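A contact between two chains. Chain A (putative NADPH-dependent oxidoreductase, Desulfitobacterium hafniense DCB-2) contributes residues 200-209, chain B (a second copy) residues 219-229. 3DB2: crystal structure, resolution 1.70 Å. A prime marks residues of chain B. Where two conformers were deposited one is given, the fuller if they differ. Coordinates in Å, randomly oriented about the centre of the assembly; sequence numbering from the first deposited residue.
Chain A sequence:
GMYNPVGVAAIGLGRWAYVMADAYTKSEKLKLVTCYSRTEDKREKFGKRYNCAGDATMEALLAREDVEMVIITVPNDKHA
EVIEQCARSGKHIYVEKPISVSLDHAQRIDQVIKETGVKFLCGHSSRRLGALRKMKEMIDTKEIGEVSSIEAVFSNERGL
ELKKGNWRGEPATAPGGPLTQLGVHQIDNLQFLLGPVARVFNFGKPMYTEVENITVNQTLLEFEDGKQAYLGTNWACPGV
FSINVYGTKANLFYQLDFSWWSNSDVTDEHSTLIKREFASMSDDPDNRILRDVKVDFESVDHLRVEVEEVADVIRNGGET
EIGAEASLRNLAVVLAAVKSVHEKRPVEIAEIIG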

ATOM      1  N   VAL A 200       4.539   5.673 -13.998  1.00 11.22           N
ATOM      2  CA  VAL A 200       3.894   4.496 -13.485  0.50 13.27           C
ATOM      3  C   VAL A 200       4.807   3.275 -13.502  1.00 16.21           C
ATOM      4  O   VAL A 200       5.511   3.132 -14.504  1.00 18.12           O
ATOM      5  CB  VAL A 200       2.655   4.150 -14.361  0.50 16.03           C
ATOM      6  CG1 VAL A 200       1.876   2.973 -13.798  0.50 16.27           C
ATOM      7  CG2 VAL A 200       1.748   5.361 -14.510  0.50 23.83           C
ATOM      8  N   PHE A 201       4.734   2.427 -12.481  1.00 11.44           N
ATOM      9  CA  PHE A 201       5.317   1.088 -12.545  1.00 13.85           C
ATOM     10  C   PHE A 201       4.235   0.118 -12.031  1.00 13.53           C
ATOM     11  O   PHE A 201       3.578   0.368 -11.025  1.00 15.50           O
ATOM     12  CB  PHE A 201       6.653   0.927 -11.816  1.00 13.23           C
ATOM     13  CG  PHE A 201       7.193  -0.484 -11.984  1.00 16.23           C
ATOM     14  CD1 PHE A 201       8.001  -0.758 -13.084  1.00 16.49           C
ATOM     15  CD2 PHE A 201       6.909  -1.535 -11.127  1.00 16.45           C
ATOM     16  CE1 PHE A 201       8.484  -2.040 -13.309  1.00 13.46           C
ATOM     17  CE2 PHE A 201       7.401  -2.809 -11.337  1.00 14.67           C
ATOM     18  CZ  PHE A 201       8.195  -3.060 -12.436  1.00 12.60           C
ATOM     19  N   ASN A 202       4.094  -1.026 -12.696  1.00 13.76           N
ATOM     20  CA  ASN A 202       3.133  -2.009 -12.183  1.00 11.12           C
ATOM     21  C   ASN A 202       3.684  -3.432 -12.215  1.00 15.98           C
ATOM     22  O   ASN A 202       4.332  -3.812 -13.186  1.00 15.57           O
ATOM     23  CB  ASN A 202       1.840  -1.968 -13.003  1.00 13.16           C
ATOM     24  CG  ASN A 202       0.703  -2.789 -12.482  1.00 16.45           C
ATOM     25  OD1 ASN A 202       0.142  -2.566 -11.412  1.00 23.14           O
ATOM     26  ND2 ASN A 202       0.245  -3.791 -13.215  1.00 22.52           N
ATOM     27  N   PHE A 203       3.385  -4.210 -11.183  1.00 14.93           N
ATOM     28  CA  PHE A 203       3.468  -5.665 -11.202  1.00 12.87           C
ATOM     29  C   PHE A 203       2.028  -6.198 -11.218  1.00 16.77           C
ATOM     30  O   PHE A 203       1.194  -5.768 -10.398  1.00 15.49           O
ATOM     31  CB  PHE A 203       4.220  -6.246 -10.047  1.00 16.09           C
ATOM     32  CG  PHE A 203       5.742  -6.133 -10.025  1.00 18.95           C
ATOM     33  CD1 PHE A 203       6.500  -6.412 -11.133  1.00 18.44           C
ATOM     34  CD2 PHE A 203       6.381  -5.759  -8.837  1.00 15.08           C
ATOM     35  CE1 PHE A 203       7.880  -6.369 -11.141  1.00 16.37           C
ATOM     36  CE2 PHE A 203       7.768  -5.689  -8.833  1.00 16.14           C
ATOM     37  CZ  PHE A 203       8.514  -5.970  -9.963  1.00 16.30           C
ATOM     38  N   GLY A 204       1.706  -7.125 -12.113  1.00 15.48           N
ATOM     39  CA  GLY A 204       0.341  -7.666 -12.028  1.00 13.03           C
ATOM     40  C   GLY A 204       0.180  -8.918 -12.888  1.00 14.52           C
ATOM     41  O   GLY A 204       0.919  -9.094 -13.858  1.00 14.01           O
ATOM     42  N   LYS A 205      -0.793  -9.745 -12.506  1.00 13.85           N
ATOM     43  CA  LYS A 205      -1.004 -11.013 -13.210  1.00 20.14           C
ATOM     44  C   LYS A 205      -2.341 -11.637 -12.852  1.00 19.04           C
ATOM     45  O   LYS A 205      -2.976 -11.277 -11.857  1.00 18.62           O
ATOM     46  CB  LYS A 205       0.112 -11.998 -12.830  1.00 18.64           C
ATOM     47  CG  LYS A 205       0.096 -12.375 -11.365  1.00 18.94           C
ATOM     48  CD  LYS A 205       1.269 -13.227 -10.926  1.00 25.80           C
ATOM     49  CE  LYS A 205       2.588 -12.465 -10.949  1.00 32.08           C
ATOM     50  NZ  LYS A 205       2.830 -11.552  -9.804  1.00 30.14           N
ATOM     51  N   PRO A 206      -2.785 -12.631 -13.635  1.00 19.54           N
ATOM     52  CA  PRO A 206      -3.958 -13.408 -13.206  1.00 18.36           C
ATOM     53  C   PRO A 206      -3.638 -14.174 -11.940  1.00 19.33           C
ATOM     54  O   PRO A 206      -2.580 -14.810 -11.841  1.00 19.56           O
ATOM     55  CB  PRO A 206      -4.156 -14.376 -14.379  1.00 20.25           C
ATOM     56  CG  PRO A 206      -3.394 -13.812 -15.527  1.00 19.37           C
ATOM     57  CD  PRO A 206      -2.224 -13.103 -14.909  1.00 22.57           C
HETATM   58  N   MSE A 207      -4.502 -14.165 -10.930  1.00 17.79           N
HETATM   59  CA  MSE A 207      -4.381 -15.003  -9.767  1.00 18.67           C
HETATM   60  C   MSE A 207      -5.736 -15.591  -9.361  1.00 22.72           C
HETATM   61  O   MSE A 207      -6.743 -14.882  -9.283  1.00 21.02           O
HETATM   62  CB  MSE A 207      -3.820 -14.275  -8.534  1.00 18.33           C
HETATM   63  CG  MSE A 207      -2.546 -13.452  -8.777  1.00 23.01           C
HETATM   64 SE   MSE A 207      -1.678 -13.244  -7.028  0.75 22.01          SE
HETATM   65  CE  MSE A 207      -0.426 -11.813  -7.480  1.00 16.58           C
ATOM     66  N   TYR A 208      -5.755 -16.883  -9.071  1.00 22.51           N
ATOM     67  CA  TYR A 208      -6.898 -17.531  -8.438  1.00 20.18           C
ATOM     68  C   TYR A 208      -8.109 -17.358  -9.350  1.00 22.54           C
ATOM     69  O   TYR A 208      -9.217 -17.079  -8.920  1.00 25.68           O
ATOM     70  CB  TYR A 208      -7.186 -16.977  -7.032  1.00 22.35           C
ATOM     71  CG  TYR A 208      -5.886 -17.014  -6.231  1.00 22.13           C
ATOM     72  CD1 TYR A 208      -5.116 -18.163  -6.247  1.00 22.33           C
ATOM     73  CD2 TYR A 208      -5.444 -15.908  -5.511  1.00 18.99           C
ATOM     74  CE1 TYR A 208      -3.926 -18.251  -5.549  1.00 22.11           C
ATOM     75  CE2 TYR A 208      -4.263 -15.999  -4.818  1.00 22.01           C
ATOM     76  CZ  TYR A 208      -3.506 -17.149  -4.834  1.00 23.64           C
ATOM     77  OH  TYR A 208      -2.329 -17.204  -4.132  1.00 17.14           O
ATOM     78  N   THR A 209      -7.891 -17.525 -10.664  1.00 22.40           N
ATOM     79  CA  THR A 209      -8.994 -17.267 -11.585  1.00 20.79           C
ATOM     80  C   THR A 209      -8.947 -18.177 -12.809  1.00 22.99           C
ATOM     81  O   THR A 209      -7.897 -18.712 -13.173  1.00 20.11           O
ATOM     82  CB  THR A 209      -8.974 -15.809 -12.052  1.00 21.07           C
ATOM     83  OG1 THR A 209     -10.104 -15.565 -12.909  1.00 22.29           O
ATOM     84  CG2 THR A 209      -7.734 -15.562 -12.895  1.00 24.99           C
TER
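Chain B, residues 219-229: TLLEFEDGKQA

Residues 219-229 of chain B form a hairpin that lies on the strand 200-205 of chain A. The first arm, strand 219-223, runs roughly along the chain A strand in the same sense. The angle between their N-to-C directions is 25°, and the axes approach to 8.2 Å. That spacing is too wide for backbone pairing, so the two strands pack through their side chains. After Phe223′ the chain turns back through a type I beta turn that ends at Gly226′. The second arm begins as strand at Gln228′.

The hairpin is held by its own backbone hydrogen bonds. Leu221′ N to Ala229′ O is 2.8 Å, and Ala229′ N to Leu221′ O is 3.0 Å. Nearer the turn, Phe223′ N to Lys227′ O is 2.9 Å, and Gly226′ N to Phe223′ O is 3.0 Å. Gly226′ has phi/psi of 99/-16. A CB at these angles would be jammed against the carbonyl O of Asp225′, so the backbone itself calls for glycine. Asp225′ and Lys227′ brace the turn through a salt bridge, OD2 of Asp225′ to NZ of Lys227′ at 2.6 Å.

In register, Phe203 faces Glu222′, with their CA atoms 7.5 Å apart. Further on, Lys205 CA lies 8.5 Å from Gly226′ CA, and Met207 CA lies 8.6 Å from Lys227′ CA.

The apolar part of the contact centres on Phe203, whose CA-to-CB bond points toward chain B. Its chi1 is m. CG of Glu222′ lies over one face of the ring, 3.6 Å from the centroid and 15° off the ring normal, a CH-pi contact. The aliphatic part of this acidic side chain thus covers the ring, while its carboxylate is left for polar partners. Leu220′ also packs here, with its CB 3.6 Å from Phe203 CD2. Leu220′ CD1 meets the edge of the Phe201 ring, 3.9 Å from Phe201 CD2.

The polar part centres on Lys205. Its CA-to-CB bond points toward chain B, and its amino group donates three hydrogen bonds. NZ of Lys205 is 2.8 Å from Glu222′ OE2, which is also a salt bridge. The same NZ is 2.8 Å from Gly226′ O and 2.9 Å from Gln228′ OE1. One lysine therefore ties together both arms of the hairpin and the end of its turn. Gln228′ uses its other end group as well: NE2 donates to Phe203 O at 3.0 Å.

One water bridges the chains. Water 1 accepts from Gly204 N at 3.1 Å and donates to Glu222′ OE2 at 3.0 Å.

Beyond the strand, selenomethionine Met207 reaches across with its terminal methyl. Its CE is 3.3 Å from Gln228′ OE1 and 3.5 Å from Gly226′ O. The CB of Tyr208 points sideways, but the end of its side chain comes nearer, with OH 3.7 Å from Lys227′ CE.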

ATOM      1  N   THR B 219       7.905   0.528  -2.379  1.00 12.93           N
ATOM      2  CA  THR B 219       8.612  -0.591  -2.978  1.00 13.98           C
ATOM      3  C   THR B 219       7.601  -1.688  -3.347  1.00 13.54           C
ATOM      4  O   THR B 219       6.790  -1.989  -2.451  1.00 13.73           O
ATOM      5  CB  THR B 219       9.637  -1.198  -2.004  1.00 12.65           C
ATOM      6  OG1 THR B 219      10.452  -0.128  -1.531  1.00 17.21           O
ATOM      7  CG2 THR B 219      10.491  -2.212  -2.737  1.00 17.53           C
ATOM      8  N   LEU B 220       7.732  -2.181  -4.560  1.00 13.05           N
ATOM      9  CA  LEU B 220       6.991  -3.368  -4.978  1.00 15.39           C
ATOM     10  C   LEU B 220       7.936  -4.580  -5.007  1.00 15.06           C
ATOM     11  O   LEU B 220       9.087  -4.519  -5.410  1.00 14.99           O
ATOM     12  CB  LEU B 220       6.364  -3.192  -6.349  1.00 13.95           C
ATOM     13  CG  LEU B 220       5.384  -2.031  -6.473  1.00 11.82           C
ATOM     14  CD1 LEU B 220       4.746  -2.072  -7.868  1.00 20.22           C
ATOM     15  CD2 LEU B 220       4.334  -2.040  -5.381  1.00 14.07           C
ATOM     16  N   LEU B 221       7.402  -5.703  -4.590  1.00 14.50           N
ATOM     17  CA  LEU B 221       8.037  -7.001  -4.560  0.50 15.34           C
ATOM     18  C   LEU B 221       7.192  -8.037  -5.292  1.00 15.76           C
ATOM     19  O   LEU B 221       5.972  -8.048  -5.206  1.00 14.34           O
ATOM     20  CB  LEU B 221       8.256  -7.454  -3.110  0.50 16.81           C
ATOM     21  CG  LEU B 221       8.761  -6.363  -2.155  0.50 16.95           C
ATOM     22  CD1 LEU B 221       8.044  -6.446  -0.819  0.50 21.69           C
ATOM     23  CD2 LEU B 221      10.258  -6.487  -1.967  0.50 20.75           C
ATOM     24  N   GLU B 222       7.845  -8.924  -6.026  1.00 18.86           N
ATOM     25  CA  GLU B 222       7.223 -10.142  -6.552  1.00 15.42           C
ATOM     26  C   GLU B 222       7.969 -11.319  -5.922  1.00 16.36           C
ATOM     27  O   GLU B 222       9.212 -11.282  -5.937  1.00 17.33           O
ATOM     28  CB  GLU B 222       7.289 -10.295  -8.050  1.00 22.02           C
ATOM     29  CG  GLU B 222       6.404  -9.344  -8.819  1.00 30.53           C
ATOM     30  CD  GLU B 222       6.135  -9.872 -10.226  1.00 30.08           C
ATOM     31  OE1 GLU B 222       7.088 -10.225 -10.941  1.00 24.86           O
ATOM     32  OE2 GLU B 222       4.951  -9.915 -10.608  1.00 28.12           O
ATOM     33  N   PHE B 223       7.236 -12.282  -5.419  1.00 18.44           N
ATOM     34  CA  PHE B 223       7.765 -13.451  -4.730  1.00 18.01           C
ATOM     35  C   PHE B 223       8.130 -14.549  -5.734  1.00 20.50           C
ATOM     36  O   PHE B 223       7.690 -14.492  -6.877  1.00 19.33           O
ATOM     37  CB  PHE B 223       6.771 -13.988  -3.674  1.00 17.67           C
ATOM     38  CG  PHE B 223       6.811 -13.001  -2.490  1.00 18.62           C
ATOM     39  CD1 PHE B 223       5.981 -11.898  -2.494  1.00 21.55           C
ATOM     40  CD2 PHE B 223       7.685 -13.212  -1.455  1.00 17.93           C
ATOM     41  CE1 PHE B 223       6.023 -10.968  -1.463  1.00 20.32           C
ATOM     42  CE2 PHE B 223       7.764 -12.267  -0.427  1.00 22.82           C
ATOM     43  CZ  PHE B 223       6.956 -11.148  -0.454  1.00 19.82           C
ATOM     44  N   GLU B 224       8.936 -15.512  -5.291  1.00 19.32           N
ATOM     45  CA  GLU B 224       9.332 -16.594  -6.195  1.00 28.18           C
ATOM     46  C   GLU B 224       8.120 -17.406  -6.636  1.00 26.66           C
ATOM     47  O   GLU B 224       8.110 -17.971  -7.728  1.00 28.18           O
ATOM     48  CB  GLU B 224      10.393 -17.458  -5.497  1.00 23.67           C
ATOM     49  CG  GLU B 224      11.814 -17.148  -5.924  1.00 39.30           C
ATOM     50  CD  GLU B 224      12.682 -16.531  -4.850  1.00 50.96           C
ATOM     51  OE1 GLU B 224      13.759 -17.123  -4.593  1.00 49.83           O
ATOM     52  OE2 GLU B 224      12.281 -15.485  -4.290  1.00 48.95           O
ATOM     53  N   ASP B 225       7.082 -17.443  -5.805  1.00 23.25           N
ATOM     54  CA  ASP B 225       5.857 -18.160  -6.199  1.00 27.76           C
ATOM     55  C   ASP B 225       4.824 -17.290  -6.894  1.00 26.10           C
ATOM     56  O   ASP B 225       3.703 -17.729  -7.160  1.00 27.56           O
ATOM     57  CB  ASP B 225       5.254 -18.854  -4.972  1.00 26.65           C
ATOM     58  CG  ASP B 225       4.514 -17.958  -4.011  1.00 28.85           C
ATOM     59  OD1 ASP B 225       4.548 -16.719  -4.170  1.00 24.24           O
ATOM     60  OD2 ASP B 225       3.861 -18.478  -3.076  1.00 27.01           O
ATOM     61  N   GLY B 226       5.110 -16.044  -7.248  1.00 21.12           N
ATOM     62  CA  GLY B 226       4.156 -15.233  -7.964  1.00 20.08           C
ATOM     63  C   GLY B 226       3.350 -14.251  -7.142  1.00 18.49           C
ATOM     64  O   GLY B 226       2.735 -13.354  -7.702  1.00 16.73           O
ATOM     65  N   LYS B 227       3.329 -14.428  -5.831  1.00 15.71           N
ATOM     66  CA  LYS B 227       2.559 -13.558  -4.932  1.00 13.86           C
ATOM     67  C   LYS B 227       3.219 -12.190  -4.945  1.00 17.19           C
ATOM     68  O   LYS B 227       4.368 -12.098  -5.407  1.00 15.29           O
ATOM     69  CB  LYS B 227       2.491 -14.168  -3.552  1.00 15.51           C
ATOM     70  CG  LYS B 227       1.759 -15.497  -3.462  1.00 21.53           C
ATOM     71  CD  LYS B 227       1.438 -15.775  -1.987  1.00 21.83           C
ATOM     72  CE  LYS B 227       0.610 -17.044  -1.853  1.00 22.53           C
ATOM     73  NZ  LYS B 227       1.363 -18.212  -2.370  1.00 24.73           N
ATOM     74  N   GLN B 228       2.530 -11.158  -4.458  1.00 15.14           N
ATOM     75  CA  GLN B 228       3.074  -9.813  -4.571  1.00 12.91           C
ATOM     76  C   GLN B 228       2.994  -9.042  -3.260  1.00 12.45           C
ATOM     77  O   GLN B 228       2.146  -9.372  -2.431  1.00 14.43           O
ATOM     78  CB  GLN B 228       2.294  -9.011  -5.600  1.00 16.26           C
ATOM     79  CG  GLN B 228       2.442  -9.533  -7.005  1.00 22.41           C
ATOM     80  CD  GLN B 228       1.709  -8.758  -8.069  1.00 27.92           C
ATOM     81  OE1 GLN B 228       1.141  -9.360  -8.993  1.00 20.46           O
ATOM     82  NE2 GLN B 228       1.739  -7.430  -7.988  1.00 20.12           N
ATOM     83  N   ALA B 229       3.854  -8.047  -3.098  1.00 11.59           N
ATOM     84  CA  ALA B 229       3.740  -7.183  -1.919  1.00 11.61           C
ATOM     85  C   ALA B 229       4.177  -5.748  -2.255  1.00 15.09           C
ATOM     86  O   ALA B 229       4.942  -5.520  -3.184  1.00 13.44           O
ATOM     87  CB  ALA B 229       4.524  -7.711  -0.747  1.00 13.73           C
TER
HETATM   88  O   HOH W   1       4.226  -8.544 -13.180  1.00 20.50           O